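Local structure of predicted component of a thermophile-specific DNA repair system, contains a RAMP domain (Methanopyrus kandleri, 4N0L) at residues Y102-P108 against G149-D153. The protein probably binds crRNA as the Csm3 RAMP subunit of a type III-A CRISPR antiviral complex, and carries a bound zinc ion. Residues are numbered along the deposited sequence; the frame is centred on the assembly and turned at random.
Sequences YLREDPP and GRYRD
R104 lies along the segment G149-D153 and meets it with nearly every atom of its side chain. Its backbone N first donates to Y151 O (2.8 Å), which also receives a CA-H...O contact from L103 CA. R104 CB then sits 3.4 Å from R150 O, and CD touches G149 O. With CG beside the backbone N (chi1 -60°) and the chain extended to NE, the guanidinium is carried past R152, and one of its faces lies against R152 C and D153 CA, both offset toward its rim. The two terminal nitrogens part company: NH1 gives G149 O a weak, bent hydrogen bond. R104 NH2 forms a salt bridge to D153 OD1 (3.0 Å), the guanidinium and carboxylate planes 69° apart. D153 OD2 accepts from N155 N, a second hold on that group. The extended chain of E105 takes OE1 to R150 NH2, received on the syn lone pair at 3.1 Å in another salt bridge. Y151 is buried: R150 CG sits over the centre of one ring face, E105 O lies at the ring edge, P108 CD packs against Y151 CZ at 3.5 Å, and the Y151 side chain also touches F130 in a neighbouring loop. Two loop segments are thus clamped by backbone, charge and an aromatic-proline contact in the peripheral zinc-bearing part of this RAMP protein, the side chain of P107 about 9 Å from the zinc ion held by H86, C88, C115 and C118.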
ATOM      1  N   TYR A 102      26.432 -14.786  -8.860  1.00 57.57           N
ATOM      2  CA  TYR A 102      26.717 -13.878  -9.967  1.00 55.26           C
ATOM      3  C   TYR A 102      26.770 -12.421  -9.520  1.00 54.59           C
ATOM      4  O   TYR A 102      26.846 -11.515 -10.351  1.00 53.70           O
ATOM      5  CB  TYR A 102      25.667 -14.020 -11.071  1.00 52.74           C
ATOM      6  CG  TYR A 102      25.431 -15.434 -11.543  1.00 58.86           C
ATOM      7  CD1 TYR A 102      26.359 -16.085 -12.348  1.00 61.47           C
ATOM      8  CD2 TYR A 102      24.267 -16.110 -11.206  1.00 59.63           C
ATOM      9  CE1 TYR A 102      26.141 -17.377 -12.788  1.00 59.66           C
ATOM     10  CE2 TYR A 102      24.038 -17.402 -11.644  1.00 62.71           C
ATOM     11  CZ  TYR A 102      24.978 -18.030 -12.434  1.00 63.05           C
ATOM     12  OH  TYR A 102      24.757 -19.316 -12.871  1.00 64.87           O
ATOM     13  N   LEU A 103      26.744 -12.194  -8.211  1.00 51.31           N
ATOM     14  CA  LEU A 103      26.743 -10.831  -7.692  1.00 51.15           C
ATOM     15  C   LEU A 103      28.108 -10.422  -7.153  1.00 50.44           C
ATOM     16  O   LEU A 103      28.691 -11.112  -6.319  1.00 49.63           O
ATOM     17  CB  LEU A 103      25.684 -10.677  -6.596  1.00 52.49           C
ATOM     18  CG  LEU A 103      24.230 -10.878  -7.031  1.00 52.39           C
ATOM     19  CD1 LEU A 103      23.307 -10.945  -5.823  1.00 53.18           C
ATOM     20  CD2 LEU A 103      23.795  -9.775  -7.985  1.00 49.80           C
ATOM     21  N   ARG A 104      28.611  -9.291  -7.639  1.00 53.79           N
ATOM     22  CA  ARG A 104      29.850  -8.715  -7.132  1.00 55.85           C
ATOM     23  C   ARG A 104      29.579  -7.995  -5.820  1.00 58.72           C
ATOM     24  O   ARG A 104      30.441  -7.916  -4.944  1.00 63.68           O
ATOM     25  CB  ARG A 104      30.453  -7.741  -8.144  1.00 51.71           C
ATOM     26  CG  ARG A 104      30.810  -8.351  -9.486  1.00 51.21           C
ATOM     27  CD  ARG A 104      31.255  -7.268 -10.459  1.00 56.46           C
ATOM     28  NE  ARG A 104      31.814  -7.819 -11.690  1.00 64.10           N
ATOM     29  CZ  ARG A 104      32.134  -7.090 -12.755  1.00 65.72           C
ATOM     30  NH1 ARG A 104      31.946  -5.778 -12.743  1.00 62.75           N
ATOM     31  NH2 ARG A 104      32.638  -7.673 -13.835  1.00 66.33           N
ATOM     32  N   GLU A 105      28.364  -7.473  -5.700  1.00 58.09           N
ATOM     33  CA  GLU A 105      27.966  -6.661  -4.559  1.00 57.06           C
ATOM     34  C   GLU A 105      26.447  -6.655  -4.474  1.00 50.12           C
ATOM     35  O   GLU A 105      25.765  -6.771  -5.492  1.00 47.71           O
ATOM     36  CB  GLU A 105      28.511  -5.235  -4.697  1.00 60.49           C
ATOM     37  CG  GLU A 105      28.312  -4.349  -3.477  1.00 66.73           C
ATOM     38  CD  GLU A 105      28.975  -2.992  -3.632  1.00 72.14           C
ATOM     39  OE1 GLU A 105      28.478  -2.013  -3.036  1.00 70.76           O
ATOM     40  OE2 GLU A 105      30.000  -2.903  -4.342  1.00 75.67           O
ATOM     41  N   ASP A 106      25.919  -6.534  -3.261  1.00 46.80           N
ATOM     42  CA  ASP A 106      24.477  -6.563  -3.059  1.00 47.64           C
ATOM     43  C   ASP A 106      23.817  -5.305  -3.611  1.00 42.89           C
ATOM     44  O   ASP A 106      24.263  -4.193  -3.324  1.00 42.47           O
ATOM     45  CB  ASP A 106      24.142  -6.709  -1.572  1.00 51.89           C
ATOM     46  CG  ASP A 106      24.608  -8.031  -0.993  1.00 58.03           C
ATOM     47  OD1 ASP A 106      24.471  -9.067  -1.679  1.00 59.09           O
ATOM     48  OD2 ASP A 106      25.111  -8.032   0.150  1.00 58.42           O
ATOM     49  N   PRO A 107      22.764  -5.481  -4.425  1.00 39.19           N
ATOM     50  CA  PRO A 107      21.910  -4.354  -4.816  1.00 38.33           C
ATOM     51  C   PRO A 107      21.449  -3.602  -3.573  1.00 32.48           C
ATOM     52  O   PRO A 107      20.935  -4.229  -2.648  1.00 33.27           O
ATOM     53  CB  PRO A 107      20.739  -5.026  -5.535  1.00 39.81           C
ATOM     54  CG  PRO A 107      21.289  -6.330  -6.021  1.00 37.35           C
ATOM     55  CD  PRO A 107      22.316  -6.756  -5.013  1.00 36.13           C
ATOM     56  N   PRO A 108      21.638  -2.275  -3.546  1.00 31.56           N
ATOM     57  CA  PRO A 108      21.478  -1.507  -2.305  1.00 31.29           C
ATOM     58  C   PRO A 108      20.031  -1.383  -1.822  1.00 33.41           C
ATOM     59  O   PRO A 108      19.814  -0.964  -0.685  1.00 35.92           O
ATOM     60  CB  PRO A 108      22.040  -0.132  -2.681  1.00 30.68           C
ATOM     61  CG  PRO A 108      21.827  -0.032  -4.147  1.00 31.41           C
ATOM     62  CD  PRO A 108      22.015  -1.420  -4.684  1.00 31.01           C
ATOM     63  N   GLY A 149      27.189  -2.325 -13.032  1.00 35.33           N
ATOM     64  CA  GLY A 149      28.483  -2.965 -13.187  1.00 33.76           C
ATOM     65  C   GLY A 149      29.068  -3.441 -11.871  1.00 38.03           C
ATOM     66  O   GLY A 149      29.601  -4.548 -11.782  1.00 42.24           O
ATOM     67  N   ARG A 150      28.964  -2.604 -10.844  1.00 38.54           N
ATOM     68  CA  ARG A 150      29.524  -2.922  -9.534  1.00 40.27           C
ATOM     69  C   ARG A 150      28.733  -4.000  -8.796  1.00 41.06           C
ATOM     70  O   ARG A 150      29.209  -4.551  -7.806  1.00 47.72           O
ATOM     71  CB  ARG A 150      29.591  -1.661  -8.671  1.00 42.98           C
ATOM     72  CG  ARG A 150      28.234  -1.205  -8.178  1.00 51.05           C
ATOM     73  CD  ARG A 150      28.311   0.115  -7.433  1.00 56.81           C
ATOM     74  NE  ARG A 150      28.822  -0.051  -6.075  1.00 62.73           N
ATOM     75  CZ  ARG A 150      29.049   0.954  -5.236  1.00 65.76           C
ATOM     76  NH1 ARG A 150      28.814   2.202  -5.615  1.00 68.50           N
ATOM     77  NH2 ARG A 150      29.512   0.712  -4.016  1.00 63.90           N
ATOM     78  N   TYR A 151      27.525  -4.293  -9.265  1.00 36.08           N
ATOM     79  CA  TYR A 151      26.687  -5.293  -8.610  1.00 38.04           C
ATOM     80  C   TYR A 151      26.730  -6.635  -9.329  1.00 37.98           C
ATOM     81  O   TYR A 151      26.520  -7.685  -8.717  1.00 35.96           O
ATOM     82  CB  TYR A 151      25.243  -4.792  -8.503  1.00 33.83           C
ATOM     83  CG  TYR A 151      25.139  -3.446  -7.821  1.00 30.96           C
ATOM     84  CD1 TYR A 151      25.374  -3.319  -6.458  1.00 29.29           C
ATOM     85  CD2 TYR A 151      24.823  -2.299  -8.540  1.00 29.13           C
ATOM     86  CE1 TYR A 151      25.292  -2.094  -5.828  1.00 26.88           C
ATOM     87  CE2 TYR A 151      24.736  -1.066  -7.917  1.00 32.73           C
ATOM     88  CZ  TYR A 151      24.973  -0.971  -6.562  1.00 32.87           C
ATOM     89  OH  TYR A 151      24.890   0.253  -5.938  1.00 38.04           O
ATOM     90  N   ARG A 152      27.033  -6.600 -10.623  1.00 40.92           N
ATOM     91  CA  ARG A 152      27.067  -7.817 -11.424  1.00 43.55           C
ATOM     92  C   ARG A 152      27.807  -7.590 -12.734  1.00 47.08           C
ATOM     93  O   ARG A 152      27.783  -6.491 -13.292  1.00 44.79           O
ATOM     94  CB  ARG A 152      25.643  -8.322 -11.704  1.00 41.64           C
ATOM     95  CG  ARG A 152      24.769  -7.363 -12.517  1.00 38.55           C
ATOM     96  CD  ARG A 152      24.720  -7.748 -13.994  1.00 33.32           C
ATOM     97  NE  ARG A 152      23.897  -6.832 -14.778  1.00 31.96           N
ATOM     98  CZ  ARG A 152      24.354  -5.714 -15.337  1.00 34.35           C
ATOM     99  NH1 ARG A 152      25.628  -5.370 -15.197  1.00 36.64           N
ATOM    100  NH2 ARG A 152      23.537  -4.937 -16.035  1.00 31.27           N
ATOM    101  N   ASP A 153      28.463  -8.641 -13.215  1.00 47.71           N
ATOM    102  CA  ASP A 153      29.118  -8.612 -14.512  1.00 47.29           C
ATOM    103  C   ASP A 153      28.065  -8.707 -15.604  1.00 44.67           C
ATOM    104  O   ASP A 153      27.226  -9.605 -15.577  1.00 46.13           O
ATOM    105  CB  ASP A 153      30.122  -9.761 -14.634  1.00 49.73           C
ATOM    106  CG  ASP A 153      30.990  -9.655 -15.876  1.00 53.34           C
ATOM    107  OD1 ASP A 153      32.209  -9.910 -15.772  1.00 57.46           O
ATOM    108  OD2 ASP A 153      30.455  -9.335 -16.960  1.00 52.08           O
TER